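Germination protein (PDB 6O59) forms the N-terminal domain of the A subunit of a spore germinant receptor, which probably helps detect the signals that start germination. Local coordinates at residues A[59-65]-A[81-86]; A[107-111]-A[121-125]; A[149-153]-A[255-261]; A[232-238]-A[261-267]. All coordinates share one frame; numbering follows the deposited sequence.

Contacts 1 and 2 lie in one half of the chain, 3 and 4 in the other; each half has a five-stranded antiparallel sheet of the same strand order. Contact 2, buried, pairs two inner strands by backbone bonds. Contact 1, partly buried, sets the end of helix 54-62 and the coil after it against helix 78-86 through side chains and one tyrosine-aspartate bond, touching contact 2 where Ile86 meets Val123. In the second sheet contact 4 pairs strand 262-265 with outermost strand 235-237, and contact 3 sets a loop against the turn before 262-265. Both are partly buried and share Phe261. Contact 3 relies on aromatic packing and one backbone hydrogen bond to a turn, contact 4 on a ladder of them.

Contact 1: A[59-65]-A[81-86]; sequences YLLQSLM and LISEDI
Met65, Tyr59 and Asp85 bury the most surface here, where the end of helix 54-62 and the residues just after it pack against helix 78-86. The first helix finishes in a Schellman motif: Ser63 takes a positive phi, Leu64 N bonds back to Tyr59 O, and Ser63 N makes a weak bond to Leu60 O. Beyond this turn Met65 faces helix 78-86 again. Tyrosine suits this place because its ring carbons pack on aliphatic chains while its hydroxyl can reach a carboxylate. With CG anti to the backbone N (chi1 166°), the ring extends toward helix 78-86 and its OH donates to Asp85 OD2 at 2.8 Å, meeting the lone pair that points away from the other carboxylate oxygen. Ring and carboxylate planes stand nearly perpendicular, 85° apart. At the ring edge, CE1 lies 4.1 Å from Ile82 CG2. Leu60 continues the greasy layer, its CD2 touching Ile82 CG2 at 4.1 Å and Ile86 CD1 at 4.2 Å. Leu60 and Ile82 also reach Leu112 of strand 110-114, so both helices rest on the same sheet. Met65, unbranched and flexible, spans two environments: its CG passes Asp85 OD2 at 3.5 Å, then the chain bends at chi3 and the terminal methyl CE settles 3.7 Å from Ile82 CG1, crosswise to that side chain, and equally near the backbone oxygen of Leu81.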
# COMPACT_ATOMS: atom_id res chain seq x y z
N TYR A 59 14.40 16.74 -1.26
CA TYR A 59 14.42 17.80 -2.26
C TYR A 59 13.09 18.56 -2.23
O TYR A 59 13.08 19.78 -2.05
CB TYR A 59 14.70 17.22 -3.66
CG TYR A 59 14.40 18.19 -4.80
CD1 TYR A 59 13.16 18.18 -5.43
CD2 TYR A 59 15.35 19.11 -5.23
CE1 TYR A 59 12.85 19.10 -6.43
CE2 TYR A 59 15.06 20.02 -6.25
CZ TYR A 59 13.81 20.01 -6.85
OH TYR A 59 13.52 20.89 -7.87
N LEU A 60 11.97 17.82 -2.38
CA LEU A 60 10.63 18.36 -2.46
C LEU A 60 10.15 19.01 -1.17
O LEU A 60 9.77 20.18 -1.20
CB LEU A 60 9.65 17.25 -2.86
CG LEU A 60 9.78 16.76 -4.32
CD1 LEU A 60 8.92 15.52 -4.55
CD2 LEU A 60 9.44 17.88 -5.33
N LEU A 61 10.19 18.27 -0.05
CA LEU A 61 9.69 18.72 1.24
C LEU A 61 10.60 19.72 1.97
O LEU A 61 10.13 20.37 2.90
CB LEU A 61 9.37 17.53 2.15
CG LEU A 61 8.42 16.47 1.57
CD1 LEU A 61 8.27 15.31 2.51
CD2 LEU A 61 7.07 17.05 1.24
N GLN A 62 11.86 19.87 1.54
CA GLN A 62 12.72 20.89 2.16
C GLN A 62 12.92 22.04 1.19
O GLN A 62 13.55 23.03 1.55
CB GLN A 62 14.08 20.34 2.61
CG GLN A 62 14.04 19.32 3.74
CD GLN A 62 15.29 18.49 3.84
OE1 GLN A 62 15.23 17.30 4.17
NE2 GLN A 62 16.46 19.09 3.58
N SER A 63 12.35 21.92 -0.05
CA SER A 63 12.42 22.84 -1.20
C SER A 63 13.89 23.17 -1.49
O SER A 63 14.37 24.26 -1.19
CB SER A 63 11.57 24.09 -0.96
OG SER A 63 11.34 24.78 -2.18
N LEU A 64 14.62 22.16 -2.02
CA LEU A 64 16.06 22.22 -2.25
C LEU A 64 16.45 22.73 -3.66
O LEU A 64 17.64 22.72 -4.01
CB LEU A 64 16.68 20.83 -1.97
CG LEU A 64 17.43 20.61 -0.63
CD1 LEU A 64 16.77 21.32 0.55
CD2 LEU A 64 17.59 19.14 -0.32
N MET A 65 15.48 23.26 -4.43
CA MET A 65 15.67 23.81 -5.77
C MET A 65 16.38 25.20 -5.73
O MET A 65 17.50 25.31 -6.24
CB MET A 65 14.31 23.90 -6.49
CG MET A 65 14.40 24.41 -7.92
SD MET A 65 12.80 24.99 -8.53
CE MET A 65 12.38 23.66 -9.58
N LEU A 81 9.70 22.16 -14.67
CA LEU A 81 10.84 22.83 -14.04
C LEU A 81 11.42 21.97 -12.92
O LEU A 81 12.64 21.89 -12.78
CB LEU A 81 10.41 24.20 -13.49
CG LEU A 81 10.91 25.46 -14.21
CD1 LEU A 81 12.37 25.77 -13.89
CD2 LEU A 81 10.60 25.44 -15.69
N ILE A 82 10.54 21.32 -12.12
CA ILE A 82 10.92 20.46 -11.01
C ILE A 82 11.55 19.19 -11.56
O ILE A 82 12.55 18.72 -11.00
CB ILE A 82 9.70 20.17 -10.07
CG1 ILE A 82 9.43 21.39 -9.14
CG2 ILE A 82 9.88 18.88 -9.26
CD1 ILE A 82 8.08 21.39 -8.32
N SER A 83 10.98 18.64 -12.66
CA SER A 83 11.46 17.41 -13.30
C SER A 83 12.93 17.50 -13.70
O SER A 83 13.63 16.51 -13.57
CB SER A 83 10.59 17.01 -14.49
OG SER A 83 10.87 17.72 -15.69
N GLU A 84 13.41 18.70 -14.10
CA GLU A 84 14.80 18.95 -14.51
C GLU A 84 15.82 18.60 -13.42
O GLU A 84 16.96 18.28 -13.74
CB GLU A 84 14.99 20.41 -14.93
CG GLU A 84 14.46 20.73 -16.31
CD GLU A 84 14.61 22.17 -16.75
OE1 GLU A 84 15.16 22.99 -15.98
OE2 GLU A 84 14.17 22.48 -17.89
N ASP A 85 15.39 18.67 -12.14
CA ASP A 85 16.20 18.31 -10.97
C ASP A 85 15.99 16.87 -10.58
O ASP A 85 16.96 16.20 -10.24
CB ASP A 85 15.88 19.21 -9.76
CG ASP A 85 16.47 20.61 -9.85
OD1 ASP A 85 17.39 20.81 -10.67
OD2 ASP A 85 16.01 21.49 -9.10
N ILE A 86 14.74 16.38 -10.66
CA ILE A 86 14.37 15.01 -10.28
C ILE A 86 15.02 13.96 -11.23
O ILE A 86 15.35 12.86 -10.76
CB ILE A 86 12.82 14.87 -10.16
CG1 ILE A 86 12.32 15.74 -8.95
CG2 ILE A 86 12.39 13.40 -10.00
CD1 ILE A 86 10.94 15.41 -8.33

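Contact 2: A[107-111]-A[121-125]; sequences SGDSL and LSVST
The flat carboxylate of Asp109 lies against strand 120-124 with Val123 O over one of its faces, 3.7 Å from CG. Ser124 CB and Ser122 CB approach obliquely on the same side of that plane, Ser124 CB coming to 3.4 Å from OD1 and Ser122 CB to 3.8 Å from OD2. The backbones pair by hydrogen bonds: Ser110 N donates to Val123 O at 3.0 Å with an angle of 165° at the hydrogen, and Val123 N returns a bond to Ser110 O, also 3.0 Å. These two bonds define a hydrogen-bonded antiparallel pair in the beta hairpin of strands 110-114 and 120-124, which lies inside a five-stranded sheet. The hairpin is entered from helix 98-106 through a Schellman motif whose positive-phi residue is Gly108; at these angles a CB would be jammed against the carbonyl oxygen of Ser107, so glycine fits. Leu111 and Ser122 form the next, non-hydrogen-bonded pair, and Leu111 CA-H points at Leu121 O. On their face Leu111 CD2 rests 3.6 Å from Ser122 OG, whose polar need is met by Ser104 OG. The other face carries Ser110 and Val123. Serine fits there since its OG bonds Asn53 ND2 while its small CB leaves Val123 CG1 to pack at 3.9 Å. A Val123 chi1 of 51° places that methyl between N and carbonyl carbon, 3.6 Å from Ser110 O.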
# COMPACT_ATOMS: atom_id res chain seq x y z
N SER A 107 4.07 -0.22 -8.77
CA SER A 107 5.39 -0.75 -9.12
C SER A 107 6.53 -0.05 -8.32
O SER A 107 7.70 -0.16 -8.68
CB SER A 107 5.61 -0.60 -10.62
OG SER A 107 5.80 0.77 -10.93
N GLY A 108 6.17 0.63 -7.24
CA GLY A 108 7.16 1.29 -6.40
C GLY A 108 7.67 2.64 -6.86
O GLY A 108 8.75 3.05 -6.42
N ASP A 109 6.93 3.35 -7.73
CA ASP A 109 7.36 4.69 -8.15
C ASP A 109 6.82 5.73 -7.19
O ASP A 109 5.93 5.43 -6.39
CB ASP A 109 6.89 5.02 -9.58
CG ASP A 109 7.65 4.38 -10.73
OD1 ASP A 109 8.62 3.64 -10.47
OD2 ASP A 109 7.28 4.63 -11.89
N SER A 110 7.36 6.94 -7.24
CA SER A 110 6.82 8.04 -6.44
C SER A 110 6.11 8.99 -7.39
O SER A 110 6.64 9.31 -8.46
CB SER A 110 7.90 8.76 -5.65
OG SER A 110 8.55 7.81 -4.83
N LEU A 111 4.89 9.36 -7.03
CA LEU A 111 4.10 10.27 -7.84
C LEU A 111 4.26 11.67 -7.32
O LEU A 111 4.30 11.88 -6.10
CB LEU A 111 2.60 9.89 -7.89
CG LEU A 111 2.21 8.44 -8.21
CD1 LEU A 111 0.73 8.27 -8.12
CD2 LEU A 111 2.69 8.00 -9.56
N LEU A 121 3.84 13.28 -12.48
CA LEU A 121 5.23 12.87 -12.71
C LEU A 121 5.55 11.63 -11.88
O LEU A 121 5.24 11.63 -10.70
CB LEU A 121 6.15 14.03 -12.32
CG LEU A 121 7.64 13.73 -12.39
CD1 LEU A 121 8.44 15.01 -12.37
CD2 LEU A 121 8.06 12.83 -11.25
N SER A 122 6.10 10.61 -12.53
CA SER A 122 6.56 9.37 -11.89
C SER A 122 8.09 9.29 -11.84
O SER A 122 8.75 9.52 -12.86
CB SER A 122 6.03 8.14 -12.62
OG SER A 122 4.62 8.00 -12.54
N VAL A 123 8.64 8.90 -10.70
CA VAL A 123 10.09 8.74 -10.59
C VAL A 123 10.40 7.36 -10.00
O VAL A 123 9.75 6.93 -9.04
CB VAL A 123 10.79 9.91 -9.83
CG1 VAL A 123 10.15 10.22 -8.48
CG2 VAL A 123 12.29 9.70 -9.71
N SER A 124 11.37 6.65 -10.60
CA SER A 124 11.82 5.33 -10.19
C SER A 124 13.24 5.37 -9.60
O SER A 124 14.12 5.99 -10.19
CB SER A 124 11.77 4.37 -11.37
OG SER A 124 12.13 3.06 -10.96
N THR A 125 13.47 4.67 -8.47
CA THR A 125 14.77 4.57 -7.78
C THR A 125 15.40 3.13 -7.94
O THR A 125 16.56 2.93 -7.57
CB THR A 125 14.64 5.02 -6.31
OG1 THR A 125 14.02 6.31 -6.27
CG2 THR A 125 15.99 5.11 -5.61

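Contact 3: A[149-153]-A[255-261]; sequences FTESI and FVDGTPF
Gly258 N donates to Glu151 O at 3.0 Å, within the carbonyl plane, tying the loop ahead of helix 153-163 to the type II beta turn that runs from Val256 to Thr259. Gly258 has the positive phi required at the third position of such a turn, a natural place for glycine. The turn is further secured by Thr259, whose N and OG1 both donate to Val256 O from the same face of its plane. Pro260 CA, at the centre of an inverse gamma turn, lies 3.2 Å from Thr150 O in a CA-H...O contact. Among the side chains the chief partners are two phenylalanines in a T-shaped stack: the edge of Phe255 presents CE1 and CZ to the face of Phe149, with centroids 4.9 Å apart and planes at 68°. Val243 of helix 240-248 also touches Phe149, and Leu157 of helix 153-163 touches Phe255. Ile153, first in that helix, lays its CD1 against the backbone where the strand enters the turn, 3.5 Å from Asp257 N and likewise from Phe255 O. Toward solvent, the Glu151 chain bends at chi2 and runs beside Pro260, Glu151 OE1 lying 4.0 Å from Pro260 CG. The chemistry thus grades from an aromatic pair inside to charged groups outside, implying that apolar burial and the one backbone hydrogen bond, rather than any salt bridge, join these segments.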
# COMPACT_ATOMS: atom_id res chain seq x y z
N PHE A 149 8.86 -13.98 5.61
CA PHE A 149 8.27 -12.94 6.43
C PHE A 149 9.07 -12.74 7.73
O PHE A 149 9.71 -13.67 8.21
CB PHE A 149 6.83 -13.29 6.74
CG PHE A 149 5.88 -13.14 5.57
CD1 PHE A 149 5.73 -11.92 4.92
CD2 PHE A 149 5.06 -14.19 5.18
CE1 PHE A 149 4.81 -11.77 3.87
CE2 PHE A 149 4.14 -14.04 4.14
CZ PHE A 149 4.03 -12.83 3.49
N THR A 150 9.03 -11.52 8.26
CA THR A 150 9.69 -11.11 9.50
C THR A 150 8.64 -10.80 10.59
O THR A 150 7.44 -10.99 10.38
CB THR A 150 10.58 -9.87 9.22
OG1 THR A 150 9.76 -8.77 8.81
CG2 THR A 150 11.63 -10.14 8.18
N GLU A 151 9.11 -10.27 11.74
CA GLU A 151 8.27 -9.89 12.88
C GLU A 151 7.58 -8.53 12.64
O GLU A 151 6.66 -8.18 13.39
CB GLU A 151 9.11 -9.85 14.17
CG GLU A 151 10.03 -11.04 14.38
CD GLU A 151 9.89 -11.77 15.70
OE1 GLU A 151 9.81 -13.02 15.67
OE2 GLU A 151 9.86 -11.10 16.76
N SER A 152 8.00 -7.79 11.58
CA SER A 152 7.48 -6.47 11.21
C SER A 152 6.35 -6.54 10.19
O SER A 152 6.59 -7.02 9.08
CB SER A 152 8.61 -5.60 10.67
OG SER A 152 8.14 -4.34 10.23
N ILE A 153 5.16 -5.99 10.52
CA ILE A 153 4.01 -5.91 9.61
C ILE A 153 4.43 -5.13 8.35
O ILE A 153 4.22 -5.63 7.24
CB ILE A 153 2.72 -5.30 10.25
CG1 ILE A 153 2.10 -6.22 11.30
CG2 ILE A 153 1.66 -4.93 9.18
CD1 ILE A 153 0.89 -5.61 12.04
N PHE A 255 -1.80 -10.17 8.85
CA PHE A 255 -0.47 -9.98 9.42
C PHE A 255 -0.60 -9.42 10.82
O PHE A 255 -1.14 -8.32 11.00
CB PHE A 255 0.41 -9.07 8.54
CG PHE A 255 0.76 -9.71 7.23
CD1 PHE A 255 1.78 -10.66 7.16
CD2 PHE A 255 0.04 -9.42 6.08
CE1 PHE A 255 2.08 -11.27 5.96
CE2 PHE A 255 0.37 -10.02 4.86
CZ PHE A 255 1.39 -10.94 4.82
N VAL A 256 -0.15 -10.20 11.81
CA VAL A 256 -0.17 -9.83 13.23
C VAL A 256 1.23 -9.35 13.64
O VAL A 256 2.24 -9.96 13.26
CB VAL A 256 -0.65 -11.02 14.09
CG1 VAL A 256 -0.84 -10.61 15.55
CG2 VAL A 256 -1.94 -11.61 13.53
N ASP A 257 1.29 -8.24 14.39
CA ASP A 257 2.52 -7.64 14.89
C ASP A 257 3.29 -8.64 15.76
O ASP A 257 2.73 -9.21 16.71
CB ASP A 257 2.21 -6.36 15.68
CG ASP A 257 3.40 -5.50 16.06
OD1 ASP A 257 4.43 -5.57 15.36
OD2 ASP A 257 3.29 -4.74 17.04
N GLY A 258 4.54 -8.89 15.38
CA GLY A 258 5.42 -9.81 16.08
C GLY A 258 5.42 -11.25 15.59
O GLY A 258 6.29 -12.03 16.00
N THR A 259 4.45 -11.64 14.71
CA THR A 259 4.41 -13.02 14.21
C THR A 259 5.11 -13.09 12.85
O THR A 259 4.73 -12.37 11.92
CB THR A 259 2.99 -13.60 14.20
OG1 THR A 259 2.27 -13.13 13.06
CG2 THR A 259 2.23 -13.34 15.47
N PRO A 260 6.14 -13.96 12.69
CA PRO A 260 6.89 -13.98 11.42
C PRO A 260 6.25 -14.84 10.31
O PRO A 260 6.94 -15.64 9.65
CB PRO A 260 8.27 -14.50 11.84
CG PRO A 260 7.99 -15.36 13.01
CD PRO A 260 6.74 -14.87 13.69
N PHE A 261 4.94 -14.64 10.08
CA PHE A 261 4.19 -15.35 9.04
C PHE A 261 2.86 -14.67 8.71
O PHE A 261 2.33 -13.86 9.49
CB PHE A 261 3.93 -16.83 9.40
CG PHE A 261 3.57 -17.11 10.83
CD1 PHE A 261 2.28 -16.87 11.29
CD2 PHE A 261 4.50 -17.65 11.70
CE1 PHE A 261 1.94 -17.12 12.62
CE2 PHE A 261 4.16 -17.90 13.04
CZ PHE A 261 2.88 -17.64 13.49

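Contact 4: A[232-238]-A[261-267]; sequences PTIYNTE and FGLIAPA
Tyr235 and Ile264 exchange two backbone bonds, Ile264 N to Tyr235 O at 2.7 Å and Tyr235 N to Ile264 O at 2.9 Å, forming a hydrogen-bonded antiparallel pair. Thr237 and Gly262 make a second, with Gly262 N to Thr237 O at 2.8 Å and the reverse bond slightly longer. Between them Asn236 faces Leu263 in a non-hydrogen-bonded pair, where Asn236 CA-H points to Gly262 O. Past the strand ends Ala267 N donates to Thr233 O at 2.9 Å, but from well above the carbonyl plane, 53° out of it; Thr233 OG1, placed between its own N and carbonyl carbon (chi1 57°), also faces Ala267 N and accepts a weak bond. Cis peptides precede Pro232 and Pro266, whose CB atoms lie 4.3 Å apart. The short strands run at 146° to each other. On the Asn236 and Leu263 face, Asn236 CB sits over the ring of Phe261 in a CH-pi contact, 4.2 Å from its centroid, while its other neighbour is Leu263 CD2. Ile234 CD1 reaches Leu263 CD1 at 3.8 Å, these branched aliphatic chains adding apolar contact on this face. On the other, Ile264 CB lies at the edge of the Tyr235 ring, 4.1 Å from CD2, the two side chains pointing the same way; the small Ala267 CB fits beside Tyr235 CB. Val243 of helix 240-248 covers Thr237 and Ile264, Ile213 and Leu214 of helix 210-215 meet Ile234 and Leu263 respectively, and strand 252-256 bonds the far side of strand 262-265, leaving 235-237 as the outermost strand.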
# COMPACT_ATOMS: atom_id res chain seq x y z
N PRO A 232 -12.99 -18.11 11.17
CA PRO A 232 -12.45 -18.95 10.09
C PRO A 232 -11.19 -19.70 10.54
O PRO A 232 -10.40 -19.17 11.33
CB PRO A 232 -12.15 -17.92 9.00
CG PRO A 232 -11.79 -16.63 9.77
CD PRO A 232 -12.32 -16.80 11.19
N THR A 233 -10.98 -20.91 10.01
CA THR A 233 -9.75 -21.66 10.24
C THR A 233 -8.65 -20.90 9.55
O THR A 233 -8.90 -20.29 8.51
CB THR A 233 -9.86 -23.09 9.73
OG1 THR A 233 -10.18 -23.09 8.33
CG2 THR A 233 -10.85 -23.89 10.51
N ILE A 234 -7.45 -20.87 10.14
CA ILE A 234 -6.36 -20.09 9.55
C ILE A 234 -5.17 -21.00 9.20
O ILE A 234 -4.93 -22.03 9.86
CB ILE A 234 -5.93 -18.87 10.42
CG1 ILE A 234 -5.46 -19.30 11.83
CG2 ILE A 234 -7.04 -17.82 10.50
CD1 ILE A 234 -4.77 -18.21 12.67
N TYR A 235 -4.44 -20.60 8.15
CA TYR A 235 -3.25 -21.29 7.68
C TYR A 235 -2.05 -20.33 7.78
O TYR A 235 -2.10 -19.24 7.22
CB TYR A 235 -3.47 -21.82 6.27
CG TYR A 235 -2.21 -22.27 5.57
CD1 TYR A 235 -1.56 -23.44 5.94
CD2 TYR A 235 -1.67 -21.52 4.52
CE1 TYR A 235 -0.38 -23.85 5.30
CE2 TYR A 235 -0.51 -21.93 3.86
CZ TYR A 235 0.13 -23.09 4.26
OH TYR A 235 1.27 -23.48 3.62
N ASN A 236 -1.00 -20.73 8.50
CA ASN A 236 0.21 -19.92 8.66
C ASN A 236 1.27 -20.26 7.58
O ASN A 236 1.60 -21.42 7.38
CB ASN A 236 0.80 -20.10 10.05
CG ASN A 236 1.28 -21.50 10.38
OD1 ASN A 236 0.58 -22.49 10.21
ND2 ASN A 236 2.51 -21.60 10.85
N THR A 237 1.82 -19.23 6.93
CA THR A 237 2.86 -19.40 5.92
C THR A 237 3.91 -18.31 6.06
O THR A 237 3.57 -17.14 6.25
CB THR A 237 2.27 -19.44 4.48
OG1 THR A 237 3.33 -19.49 3.54
CG2 THR A 237 1.38 -18.26 4.16
N GLU A 238 5.18 -18.69 5.95
CA GLU A 238 6.27 -17.71 6.01
C GLU A 238 6.69 -17.26 4.60
O GLU A 238 7.58 -16.43 4.47
CB GLU A 238 7.47 -18.26 6.78
CG GLU A 238 8.15 -19.47 6.15
CD GLU A 238 9.30 -20.05 6.94
OE1 GLU A 238 9.27 -19.97 8.19
OE2 GLU A 238 10.23 -20.60 6.30
N PHE A 261 4.94 -14.64 10.08
CA PHE A 261 4.19 -15.35 9.04
C PHE A 261 2.86 -14.67 8.71
O PHE A 261 2.33 -13.86 9.49
CB PHE A 261 3.93 -16.83 9.40
CG PHE A 261 3.57 -17.11 10.83
CD1 PHE A 261 2.28 -16.87 11.29
CD2 PHE A 261 4.50 -17.65 11.70
CE1 PHE A 261 1.94 -17.12 12.62
CE2 PHE A 261 4.16 -17.90 13.04
CZ PHE A 261 2.88 -17.64 13.49
N GLY A 262 2.35 -14.99 7.53
CA GLY A 262 1.06 -14.51 7.05
C GLY A 262 0.01 -15.53 7.45
O GLY A 262 0.31 -16.72 7.51
N LEU A 263 -1.20 -15.07 7.77
CA LEU A 263 -2.28 -15.99 8.13
C LEU A 263 -3.34 -15.94 7.05
O LEU A 263 -3.91 -14.87 6.78
CB LEU A 263 -2.86 -15.66 9.52
CG LEU A 263 -1.88 -15.73 10.69
CD1 LEU A 263 -2.49 -15.21 11.96
CD2 LEU A 263 -1.36 -17.15 10.89
N ILE A 264 -3.55 -17.07 6.36
CA ILE A 264 -4.51 -17.20 5.25
C ILE A 264 -5.83 -17.66 5.83
O ILE A 264 -5.87 -18.62 6.61
CB ILE A 264 -3.97 -18.17 4.18
CG1 ILE A 264 -2.64 -17.66 3.54
CG2 ILE A 264 -5.03 -18.54 3.11
CD1 ILE A 264 -2.68 -16.33 2.83
N ALA A 265 -6.91 -16.97 5.46
CA ALA A 265 -8.26 -17.32 5.92
C ALA A 265 -9.30 -17.23 4.78
O ALA A 265 -9.29 -16.28 4.00
CB ALA A 265 -8.66 -16.43 7.09
N PRO A 266 -10.22 -18.21 4.68
CA PRO A 266 -10.34 -19.45 5.46
C PRO A 266 -9.31 -20.46 4.94
O PRO A 266 -8.96 -20.42 3.75
CB PRO A 266 -11.80 -19.88 5.23
CG PRO A 266 -12.43 -18.81 4.34
CD PRO A 266 -11.27 -18.17 3.65
N ALA A 267 -8.78 -21.34 5.81
CA ALA A 267 -7.77 -22.33 5.41
C ALA A 267 -8.35 -23.35 4.41
O ALA A 267 -7.65 -23.75 3.48
CB ALA A 267 -7.21 -23.03 6.63